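Local structure of ProQ/FinO domain-containing protein (Neisseria meningitidis, 3MW6) at residues D32-Y35 with V40-R43; A72-C75 with R79-K82; A83-G88 with A107-H112; G87-D92 with K98-P103. The protein probably binds RNA and is regarded as a FinO-like RNA chaperone of the ProQ/FinO family. One frame throughout, in Å; residues are numbered along the deposited sequence.

Interaction 1: residues D32-Y35 with V40-R43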
loop_
_atom_site.group_PDB
_atom_site.type_symbol
_atom_site.label_atom_id
_atom_site.label_comp_id
_atom_site.label_asym_id
_atom_site.label_seq_id
_atom_site.Cartn_x
_atom_site.Cartn_y
_atom_site.Cartn_z
ATOM N N ASP A 32 17.403 -0.021 12.901
ATOM C CA ASP A 32 17.417 -0.105 14.370
ATOM C C ASP A 32 16.869 1.177 14.992
ATOM O O ASP A 32 16.054 1.135 15.910
ATOM C CB ASP A 32 18.823 -0.391 14.907
ATOM C CG ASP A 32 19.332 -1.776 14.527
ATOM O OD1 ASP A 32 18.543 -2.609 14.011
ATOM O OD2 ASP A 32 20.537 -2.026 14.746
ATOM N N HIS A 33 17.295 2.324 14.484
ATOM C CA HIS A 33 16.728 3.569 14.981
ATOM C C HIS A 33 15.202 3.552 14.861
ATOM O O HIS A 33 14.490 3.757 15.832
ATOM C CB HIS A 33 17.306 4.796 14.260
ATOM C CG HIS A 33 16.739 6.090 14.756
ATOM N ND1 HIS A 33 17.292 6.789 15.804
ATOM C CD2 HIS A 33 15.633 6.781 14.388
ATOM C CE1 HIS A 33 16.566 7.866 16.047
ATOM N NE2 HIS A 33 15.555 7.887 15.199
ATOM N N ILE A 34 14.707 3.279 13.661
ATOM C CA ILE A 34 13.280 3.377 13.372
ATOM C C ILE A 34 12.421 2.369 14.138
ATOM O O ILE A 34 11.373 2.727 14.680
ATOM C CB ILE A 34 13.020 3.253 11.847
ATOM C CG1 ILE A 34 13.185 4.619 11.173
ATOM C CG2 ILE A 34 11.661 2.679 11.581
ATOM C CD1 ILE A 34 13.383 4.524 9.678
ATOM N N TYR A 35 12.839 1.109 14.167
ATOM C CA TYR A 35 12.066 0.099 14.886
ATOM C C TYR A 35 12.175 0.285 16.393
ATOM O O TYR A 35 11.313 -0.172 17.135
ATOM C CB TYR A 35 12.515 -1.321 14.520
ATOM C CG TYR A 35 12.030 -1.785 13.173
ATOM C CD1 TYR A 35 12.918 -1.959 12.122
ATOM C CD2 TYR A 35 10.685 -2.043 12.950
ATOM C CE1 TYR A 35 12.491 -2.387 10.883
ATOM C CE2 TYR A 35 10.249 -2.473 11.712
ATOM C CZ TYR A 35 11.162 -2.639 10.682
ATOM O OH TYR A 35 10.747 -3.059 9.444
ATOM N N VAL A 40 4.753 2.816 15.463
ATOM C CA VAL A 40 4.046 2.432 14.235
ATOM C C VAL A 40 4.880 1.452 13.412
ATOM O O VAL A 40 4.340 0.573 12.756
ATOM C CB VAL A 40 3.627 3.628 13.363
ATOM C CG1 VAL A 40 2.618 4.490 14.105
ATOM C CG2 VAL A 40 4.847 4.437 12.925
ATOM N N PHE A 41 6.198 1.586 13.460
ATOM C CA PHE A 41 7.059 0.613 12.796
ATOM C C PHE A 41 7.214 -0.674 13.591
ATOM O O PHE A 41 7.097 -1.756 13.042
ATOM C CB PHE A 41 8.411 1.228 12.464
ATOM C CG PHE A 41 8.354 2.156 11.287
ATOM C CD1 PHE A 41 8.098 3.509 11.459
ATOM C CD2 PHE A 41 8.486 1.664 9.999
ATOM C CE1 PHE A 41 8.021 4.365 10.365
ATOM C CE2 PHE A 41 8.407 2.519 8.894
ATOM C CZ PHE A 41 8.176 3.868 9.088
ATOM N N LYS A 42 7.452 -0.561 14.889
ATOM C CA LYS A 42 7.691 -1.742 15.709
ATOM C C LYS A 42 6.475 -2.665 15.698
ATOM O O LYS A 42 6.602 -3.891 15.739
ATOM C CB LYS A 42 8.054 -1.312 17.146
ATOM C CG LYS A 42 8.182 -2.448 18.151
ATOM C CD LYS A 42 8.283 -1.918 19.607
ATOM C CE LYS A 42 9.654 -1.312 19.941
ATOM N NZ LYS A 42 9.693 0.183 19.853
ATOM N N ARG A 43 5.290 -2.069 15.622
ATOM C CA ARG A 43 4.050 -2.842 15.653
ATOM C C ARG A 43 3.394 -3.036 14.277
ATOM O O ARG A 43 2.289 -3.552 14.183
ATOM C CB ARG A 43 3.068 -2.214 16.642
ATOM C CG ARG A 43 3.466 -2.439 18.089
ATOM C CD ARG A 43 3.511 -1.141 18.869
ATOM N NE ARG A 43 2.179 -0.604 19.137
ATOM C CZ ARG A 43 1.726 -0.297 20.346
ATOM N NH1 ARG A 43 2.505 -0.472 21.407
ATOM N NH2 ARG A 43 0.498 0.189 20.492
#

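Interaction 2: residues A72-C75 with R79-K82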
loop_
_atom_site.group_PDB
_atom_site.type_symbol
_atom_site.label_atom_id
_atom_site.label_comp_id
_atom_site.label_asym_id
_atom_site.label_seq_id
_atom_site.Cartn_x
_atom_site.Cartn_y
_atom_site.Cartn_z
ATOM N N ALA A 72 11.168 0.873 2.195
ATOM C CA ALA A 72 10.645 -0.026 1.158
ATOM C C ALA A 72 10.805 -1.491 1.561
ATOM O O ALA A 72 9.934 -2.314 1.278
ATOM C CB ALA A 72 11.299 0.243 -0.232
ATOM N N ASN A 73 11.917 -1.813 2.218
ATOM C CA ASN A 73 12.093 -3.125 2.845
ATOM C C ASN A 73 10.971 -3.435 3.832
ATOM O O ASN A 73 10.460 -4.556 3.900
ATOM C CB ASN A 73 13.417 -3.179 3.606
ATOM C CG ASN A 73 14.585 -3.577 2.725
ATOM O OD1 ASN A 73 14.510 -4.562 1.994
ATOM N ND2 ASN A 73 15.683 -2.827 2.812
ATOM N N HIS A 74 10.602 -2.433 4.615
ATOM C CA HIS A 74 9.604 -2.636 5.650
ATOM C C HIS A 74 8.244 -2.928 5.021
ATOM O O HIS A 74 7.553 -3.844 5.430
ATOM C CB HIS A 74 9.532 -1.410 6.547
ATOM C CG HIS A 74 8.391 -1.437 7.506
ATOM N ND1 HIS A 74 8.501 -1.958 8.780
ATOM C CD2 HIS A 74 7.118 -0.996 7.386
ATOM C CE1 HIS A 74 7.344 -1.835 9.400
ATOM N NE2 HIS A 74 6.490 -1.251 8.579
ATOM N N CYS A 75 7.869 -2.168 4.005
ATOM C CA CYS A 75 6.567 -2.361 3.371
ATOM C C CYS A 75 6.443 -3.615 2.515
ATOM O O CYS A 75 5.342 -3.952 2.078
ATOM C CB CYS A 75 6.171 -1.112 2.574
ATOM S SG CYS A 75 5.940 0.331 3.696
ATOM N N ARG A 79 4.478 -9.333 7.127
ATOM C CA ARG A 79 3.802 -8.778 8.298
ATOM C C ARG A 79 3.138 -7.417 8.005
ATOM O O ARG A 79 2.051 -7.124 8.496
ATOM C CB ARG A 79 4.766 -8.696 9.480
ATOM C CG ARG A 79 4.120 -8.184 10.731
ATOM C CD ARG A 79 5.030 -8.363 11.943
ATOM N NE ARG A 79 4.423 -7.762 13.122
ATOM C CZ ARG A 79 5.058 -7.529 14.264
ATOM N NH1 ARG A 79 6.340 -7.847 14.398
ATOM N NH2 ARG A 79 4.402 -6.976 15.274
ATOM N N TYR A 80 3.775 -6.601 7.173
ATOM C CA TYR A 80 3.162 -5.347 6.741
ATOM C C TYR A 80 1.963 -5.573 5.808
ATOM O O TYR A 80 0.878 -5.003 6.000
ATOM C CB TYR A 80 4.189 -4.437 6.072
ATOM C CG TYR A 80 3.629 -3.058 5.843
ATOM C CD1 TYR A 80 3.372 -2.221 6.914
ATOM C CD2 TYR A 80 3.330 -2.602 4.560
ATOM C CE1 TYR A 80 2.841 -0.956 6.731
ATOM C CE2 TYR A 80 2.793 -1.319 4.369
ATOM C CZ TYR A 80 2.551 -0.507 5.468
ATOM O OH TYR A 80 2.028 0.762 5.314
ATOM N N LEU A 81 2.144 -6.415 4.802
ATOM C CA LEU A 81 1.031 -6.740 3.913
ATOM C C LEU A 81 -0.147 -7.293 4.710
ATOM O O LEU A 81 -1.314 -6.997 4.436
ATOM C CB LEU A 81 1.475 -7.764 2.863
ATOM C CG LEU A 81 2.590 -7.262 1.953
ATOM C CD1 LEU A 81 3.051 -8.345 0.981
ATOM C CD2 LEU A 81 2.090 -6.050 1.196
ATOM N N LYS A 82 0.166 -8.119 5.695
ATOM C CA LYS A 82 -0.862 -8.717 6.540
ATOM C C LYS A 82 -1.601 -7.607 7.317
ATOM O O LYS A 82 -2.805 -7.686 7.527
ATOM C CB LYS A 82 -0.212 -9.735 7.480
ATOM C CG LYS A 82 -1.149 -10.676 8.154
ATOM C CD LYS A 82 -0.414 -11.962 8.535
ATOM C CE LYS A 82 0.810 -11.695 9.406
ATOM N NZ LYS A 82 0.457 -11.283 10.802
#

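Interaction 3: residues A83-G88 with A107-H112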
loop_
_atom_site.group_PDB
_atom_site.type_symbol
_atom_site.label_atom_id
_atom_site.label_comp_id
_atom_site.label_asym_id
_atom_site.label_seq_id
_atom_site.Cartn_x
_atom_site.Cartn_y
_atom_site.Cartn_z
ATOM N N ALA A 83 -0.877 -6.555 7.679
ATOM C CA ALA A 83 -1.467 -5.408 8.373
ATOM C C ALA A 83 -2.383 -4.674 7.410
ATOM O O ALA A 83 -3.445 -4.200 7.791
ATOM C CB ALA A 83 -0.369 -4.450 8.894
ATOM N N LEU A 84 -1.969 -4.570 6.156
ATOM C CA LEU A 84 -2.809 -3.901 5.173
ATOM C C LEU A 84 -4.063 -4.730 4.925
ATOM O O LEU A 84 -5.143 -4.188 4.701
ATOM C CB LEU A 84 -2.058 -3.697 3.857
ATOM C CG LEU A 84 -0.895 -2.723 3.814
ATOM C CD1 LEU A 84 -0.455 -2.612 2.364
ATOM C CD2 LEU A 84 -1.296 -1.355 4.348
ATOM N N ALA A 85 -3.927 -6.051 4.960
ATOM C CA ALA A 85 -5.094 -6.928 4.804
ATOM C C ALA A 85 -6.053 -6.770 5.975
ATOM O O ALA A 85 -7.274 -6.969 5.842
ATOM C CB ALA A 85 -4.656 -8.369 4.721
ATOM N N ARG A 86 -5.496 -6.466 7.142
ATOM C CA ARG A 86 -6.328 -6.273 8.329
ATOM C C ARG A 86 -7.139 -5.004 8.128
ATOM O O ARG A 86 -8.308 -4.964 8.471
ATOM C CB ARG A 86 -5.480 -6.210 9.610
ATOM C CG ARG A 86 -6.296 -5.991 10.879
ATOM C CD ARG A 86 -5.382 -5.934 12.123
ATOM N NE ARG A 86 -6.074 -5.319 13.245
ATOM C CZ ARG A 86 -5.540 -5.140 14.451
ATOM N NH1 ARG A 86 -4.302 -5.537 14.697
ATOM N NH2 ARG A 86 -6.248 -4.560 15.413
ATOM N N GLY A 87 -6.519 -3.981 7.533
ATOM C CA GLY A 87 -7.233 -2.770 7.172
ATOM C C GLY A 87 -7.379 -1.762 8.303
ATOM O O GLY A 87 -6.592 -1.764 9.251
ATOM N N GLY A 88 -8.405 -0.916 8.216
ATOM C CA GLY A 88 -8.638 0.132 9.208
ATOM C C GLY A 88 -7.736 1.332 8.981
ATOM O O GLY A 88 -7.276 1.550 7.862
ATOM N N ALA A 107 -7.943 -5.316 -0.461
ATOM C CA ALA A 107 -8.208 -6.506 -1.277
ATOM C C ALA A 107 -6.937 -7.054 -1.913
ATOM O O ALA A 107 -6.754 -8.265 -2.015
ATOM C CB ALA A 107 -9.260 -6.215 -2.365
ATOM N N ILE A 108 -6.056 -6.163 -2.336
ATOM C CA ILE A 108 -4.829 -6.588 -2.987
ATOM C C ILE A 108 -3.921 -7.284 -1.984
ATOM O O ILE A 108 -3.279 -8.284 -2.301
ATOM C CB ILE A 108 -4.098 -5.398 -3.632
ATOM C CG1 ILE A 108 -4.797 -4.987 -4.930
ATOM C CG2 ILE A 108 -2.640 -5.733 -3.912
ATOM C CD1 ILE A 108 -4.501 -3.542 -5.339
ATOM N N ALA A 109 -3.865 -6.758 -0.767
ATOM C CA ALA A 109 -3.021 -7.364 0.253
ATOM C C ALA A 109 -3.605 -8.716 0.658
ATOM O O ALA A 109 -2.871 -9.690 0.830
ATOM C CB ALA A 109 -2.858 -6.442 1.466
ATOM N N GLN A 110 -4.930 -8.766 0.764
ATOM C CA GLN A 110 -5.654 -9.972 1.138
ATOM C C GLN A 110 -5.416 -11.148 0.208
ATOM O O GLN A 110 -5.432 -12.296 0.646
ATOM C CB GLN A 110 -7.148 -9.687 1.161
ATOM C CG GLN A 110 -7.793 -9.902 2.501
ATOM C CD GLN A 110 -9.076 -9.111 2.637
ATOM O OE1 GLN A 110 -9.876 -9.032 1.699
ATOM N NE2 GLN A 110 -9.274 -8.505 3.799
ATOM N N ASN A 111 -5.233 -10.859 -1.079
ATOM C CA ASN A 111 -5.071 -11.898 -2.096
ATOM C C ASN A 111 -3.607 -12.137 -2.370
ATOM O O ASN A 111 -3.258 -12.983 -3.182
ATOM C CB ASN A 111 -5.782 -11.518 -3.402
ATOM C CG ASN A 111 -7.276 -11.242 -3.206
ATOM O OD1 ASN A 111 -7.927 -11.863 -2.366
ATOM N ND2 ASN A 111 -7.817 -10.308 -3.983
ATOM N N HIS A 112 -2.746 -11.388 -1.686
ATOM C CA HIS A 112 -1.320 -11.544 -1.889
ATOM C C HIS A 112 -0.893 -12.895 -1.359
ATOM O O HIS A 112 -1.235 -13.258 -0.237
ATOM C CB HIS A 112 -0.561 -10.446 -1.177
ATOM C CG HIS A 112 0.814 -10.192 -1.714
ATOM N ND1 HIS A 112 1.863 -11.065 -1.520
ATOM C CD2 HIS A 112 1.327 -9.127 -2.380
ATOM C CE1 HIS A 112 2.962 -10.554 -2.049
ATOM N NE2 HIS A 112 2.666 -9.378 -2.575
#

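Interaction 4: residues G87-D92 with K98-P103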
loop_
_atom_site.group_PDB
_atom_site.type_symbol
_atom_site.label_atom_id
_atom_site.label_comp_id
_atom_site.label_asym_id
_atom_site.label_seq_id
_atom_site.Cartn_x
_atom_site.Cartn_y
_atom_site.Cartn_z
ATOM N N GLY A 87 -6.519 -3.981 7.533
ATOM C CA GLY A 87 -7.233 -2.770 7.172
ATOM C C GLY A 87 -7.379 -1.762 8.303
ATOM O O GLY A 87 -6.592 -1.764 9.251
ATOM N N GLY A 88 -8.405 -0.916 8.216
ATOM C CA GLY A 88 -8.638 0.132 9.208
ATOM C C GLY A 88 -7.736 1.332 8.981
ATOM O O GLY A 88 -7.276 1.550 7.862
ATOM N N LYS A 89 -7.456 2.088 10.042
ATOM C CA LYS A 89 -6.777 3.386 9.932
ATOM C C LYS A 89 -5.288 3.290 9.636
ATOM O O LYS A 89 -4.632 2.304 9.965
ATOM C CB LYS A 89 -6.951 4.179 11.235
ATOM C CG LYS A 89 -8.379 4.607 11.529
ATOM C CD LYS A 89 -8.696 5.830 10.719
ATOM C CE LYS A 89 -10.071 6.362 11.037
ATOM N NZ LYS A 89 -10.301 7.627 10.289
ATOM N N ARG A 90 -4.752 4.334 9.022
ATOM C CA ARG A 90 -3.314 4.492 8.933
ATOM C C ARG A 90 -2.808 5.433 10.026
ATOM O O ARG A 90 -3.561 6.257 10.550
ATOM C CB ARG A 90 -2.923 5.015 7.556
ATOM C CG ARG A 90 -3.243 4.063 6.430
ATOM C CD ARG A 90 -2.839 4.646 5.056
ATOM N NE ARG A 90 -3.076 3.642 4.032
ATOM C CZ ARG A 90 -2.151 2.789 3.614
ATOM N NH1 ARG A 90 -0.927 2.830 4.118
ATOM N NH2 ARG A 90 -2.452 1.889 2.702
ATOM N N PHE A 91 -1.527 5.311 10.358
ATOM C CA PHE A 91 -0.955 6.006 11.505
ATOM C C PHE A 91 0.273 6.823 11.105
ATOM O O PHE A 91 1.079 6.364 10.295
ATOM C CB PHE A 91 -0.559 4.983 12.577
ATOM C CG PHE A 91 -1.726 4.288 13.212
ATOM C CD1 PHE A 91 -2.116 4.601 14.504
ATOM C CD2 PHE A 91 -2.442 3.324 12.510
ATOM C CE1 PHE A 91 -3.203 3.971 15.097
ATOM C CE2 PHE A 91 -3.526 2.691 13.084
ATOM C CZ PHE A 91 -3.908 3.008 14.395
ATOM N N ASP A 92 0.424 8.026 11.668
ATOM C CA ASP A 92 1.607 8.854 11.385
ATOM C C ASP A 92 2.733 8.528 12.363
ATOM O O ASP A 92 2.586 7.611 13.181
ATOM C CB ASP A 92 1.277 10.353 11.361
ATOM C CG ASP A 92 0.797 10.882 12.705
ATOM O OD1 ASP A 92 0.129 11.942 12.708
ATOM O OD2 ASP A 92 1.063 10.241 13.751
ATOM N N LYS A 98 -4.183 8.904 10.753
ATOM C CA LYS A 98 -4.027 9.785 9.598
ATOM C C LYS A 98 -4.323 9.020 8.306
ATOM O O LYS A 98 -3.455 8.344 7.750
ATOM C CB LYS A 98 -2.635 10.424 9.576
ATOM C CG LYS A 98 -2.437 11.430 8.461
ATOM C CD LYS A 98 -1.110 12.149 8.634
ATOM C CE LYS A 98 -0.791 13.039 7.445
ATOM N NZ LYS A 98 0.552 13.680 7.606
ATOM N N GLY A 99 -5.566 9.123 7.845
ATOM C CA GLY A 99 -6.014 8.416 6.661
ATOM C C GLY A 99 -6.435 6.994 6.994
ATOM O O GLY A 99 -6.589 6.644 8.168
ATOM N N GLU A 100 -6.611 6.169 5.965
ATOM C CA GLU A 100 -6.993 4.771 6.163
ATOM C C GLU A 100 -6.511 3.847 5.035
ATOM O O GLU A 100 -5.952 4.303 4.030
ATOM C CB GLU A 100 -8.507 4.638 6.335
ATOM C CG GLU A 100 -9.332 5.431 5.322
ATOM C CD GLU A 100 -9.615 6.865 5.785
ATOM O OE1 GLU A 100 -9.892 7.071 6.992
ATOM O OE2 GLU A 100 -9.572 7.787 4.937
ATOM N N VAL A 101 -6.712 2.543 5.221
ATOM C CA VAL A 101 -6.460 1.584 4.164
ATOM C C VAL A 101 -7.731 1.520 3.345
ATOM O O VAL A 101 -8.792 1.271 3.891
ATOM C CB VAL A 101 -6.110 0.193 4.717
ATOM C CG1 VAL A 101 -5.890 -0.819 3.557
ATOM C CG2 VAL A 101 -4.857 0.278 5.575
ATOM N N THR A 102 -7.632 1.792 2.044
ATOM C CA THR A 102 -8.800 1.767 1.151
ATOM C C THR A 102 -9.236 0.335 0.878
ATOM O O THR A 102 -8.438 -0.608 1.005
ATOM C CB THR A 102 -8.469 2.390 -0.241
ATOM O OG1 THR A 102 -7.390 1.651 -0.829
ATOM C CG2 THR A 102 -8.057 3.862 -0.124
ATOM N N PRO A 103 -10.490 0.157 0.455
ATOM C CA PRO A 103 -10.906 -1.201 0.077
ATOM C C PRO A 103 -9.999 -1.825 -0.978
ATOM O O PRO A 103 -9.693 -3.012 -0.864
ATOM C CB PRO A 103 -12.330 -1.005 -0.451
ATOM C CG PRO A 103 -12.817 0.231 0.264
ATOM C CD PRO A 103 -11.598 1.128 0.383
#

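Interaction 1: residues D32-Y35 with V40-R43
One face of the Phe41 ring carries the CG2 methyl of Ile34, and the edge of the Tyr35 ring meets the backbone at Phe41 O and Lys42 N, which lie near the plane of the phenol. Both contacts belong to the tight turn between helix 23-37 and the short helix 39-42 of the ProQ/FinO domain, where the short helix packs against the C-terminal end of the longer one. The methyl sits nearer the rim of the Phe41 ring than its centre, and its closest ring atom is CG, with Ile34 CG2 to Phe41 CG at 3.4 Å. Ile34 CG2 is 3.7 Å from the centroid of the Phe41 ring and 24° off its normal, a CH-pi contact. The branch that touches is the one anti to the backbone N of Ile34. Leu55 of helix 51-58 packs against both Ile34 and Phe41, so the pair is buried under a third helix.

Tyr35 approaches with its CD2-CE2 side. Its CE2 lies 3.5 Å from Phe41 O, while CD2 is 4.0 Å from Phe41 CB. Beyond this edge the hydroxyl hydrogen-bonds to His74 ND1, and the imidazole of His74 also meets Phe41 edge-to-face; the two aromatic residues thereby share one partner on helix 64-76.

Lys42, exposed, reaches back to the turn. Its chain leaves anti to the backbone N (chi1 174°) and then bends at chi3 and chi4. The amine makes a weak bond to Gly36 O, and Lys42 NZ also donates to Tyr35 O at 3.2 Å, tilted 17° from the carbonyl plane.

Interaction 2: residues A72-C75 with R79-K82
Helix 64-76 gives way to helix 78-86 through a very short link, and the backbones come nearest at Cys75 and Tyr80, whose CA atoms are 5.6 Å apart. This is the junction of two consecutive helices of the ProQ/FinO domain, filled by the side chain of Tyr80. Two neighbours from helix 64-76 meet its ring from the same side.

Over that face of the phenol lies the sulfur of Cys75, a sulfur-aromatic contact with SG 4.0 Å from the Tyr80 ring centroid and 28° off its normal. The sulfur is displaced toward the hydroxyl end, closest to CE2, with Cys75 SG to Tyr80 CE2 at 3.6 Å. The imidazole approaches CD1, across the ring from CE2: His74 NE2 stands 3.7 Å from Tyr80 CD1. The two rings meet obliquely, their planes at 55°.

His74 reaches this position because its CG is anti to the backbone N (chi1 171°), which carries the imidazole toward the second helix. The ring is fixed further by its ND1 bond to Tyr35 and by a stack with Phe44. At the far end of Tyr80, the hydroxyl is hydrogen-bonded to Leu47 N and to Glu104 of the second subunit, so this buried polar group links the junction to the dimer interface. Leu81 adds a lighter touch from the next position, its CD2 methyl 4.0 Å from Cys75 O.

Interaction 3: residues A83-G88 with A107-H112
Apolar contact is made chiefly by the CB methyl of Ala109, which sits against Leu84 CB and the amide of Ala85. Ala109 CB lies 3.7 Å from Leu84 CB, and Ala109 CB is equally close, 3.7 Å, to Ala85 N. The two alanine methyls are a little farther apart, with Ala85 CB to Ala109 CB at 4.2 Å. Ala85 directs its methyl at the start of Gln110, where Ala85 CB comes within 4.0 Å of Gln110 N. With alanine methyls meeting here, the backbones approach closely, Ala85 CA to Gln110 CA being 4.8 Å.

In the ProQ/FinO fold these are the ends of helices 78-86 and 103-110, the helices on either side of the beta hairpin in sequence. Leu84 packs on Ile108 of the second subunit, and Ile108 on Leu84 of that subunit, so the helix pair also lines the dimer interface.

The polar contact is a single weak hydrogen bond: Gln110 NE2 donates to Ala85 O over 3.2 Å with an N-H...O angle of 133°. The Gln110 chain is extended beyond CG, carrying its amide to this carbonyl near the helix end; Gln106 NE2 is a second donor to the same oxygen.

Interaction 4: residues G87-D92 with K98-P103
Lys98 N donates to Arg90 O at 2.7 Å, the shortest of three main-chain bonds that tie the two segments. Arg90 N in turn gives its hydrogen to Gly99 O at 3.1 Å. Farther along, Val101 N reaches Gly88 O at 2.9 Å.

The side chain of Arg90 adds a fourth bond, Arg90 NE to Glu100 O at 3.0 Å; the oxygen lies in the guanidinium plane, whereas the donor stands above the plane of the carbonyl. The remaining nitrogens find partners beyond the two strands: NH1 bonds to Leu47 O and forms a salt bridge with Glu104 of the second subunit, and NH2 pairs with Glu105. Together these bonds would fix the rotation of the buried group and offset its charge. Val101 CG2 covers one face, 4.1 Å from Arg90 NH2, the two side chains crossing at about a right angle. Arg90 runs extended from CG to NE (chi2 179°), which draws its chain along the backbone of Glu100.

Gly87, the first residue to leave helix 78-86, has positive phi, and its CA lies 4.0 Å from Val101 CB. On the exposed face Lys89 and Glu100 lie side by side and point the same way, joined by a weak salt bridge of 3.4 Å between Lys89 NZ and Glu100 OE1. Their backbones form an antiparallel non-hydrogen-bonded pair. At the turn end, Asp92 CB packs on Lys98 CD at 4.0 Å. Strands 89-91 and 97-100, antiparallel and joined by a short loop, make the beta hairpin of this ProQ/FinO domain.

Overall arrangement
Interactions 1, 2 and 3 come in series through one ProQ/FinO domain, and interaction 4 lies within the chain span of interaction 3. Interactions 1 and 2, centres about 12 Å apart, each lie at a junction of two consecutive helices, with helix 51-58 between them in the chain; Tyr35 and His74 connect them directly. Helix 78-86 serves both interaction 2 and interaction 3, whose centres are about 11 Å apart. Gly87 and Gly88 belong to interactions 3 and 4 alike: the hairpin departs from helix 78-86 and returns the chain to helix 103-110 beside it. Although about 18 Å separates the centres of interactions 1 and 4, Val40 packs on Phe91 and Asp92. Interactions 2, 3 and 4 all reach the second subunit, so helices and hairpin contribute jointly to the dimer.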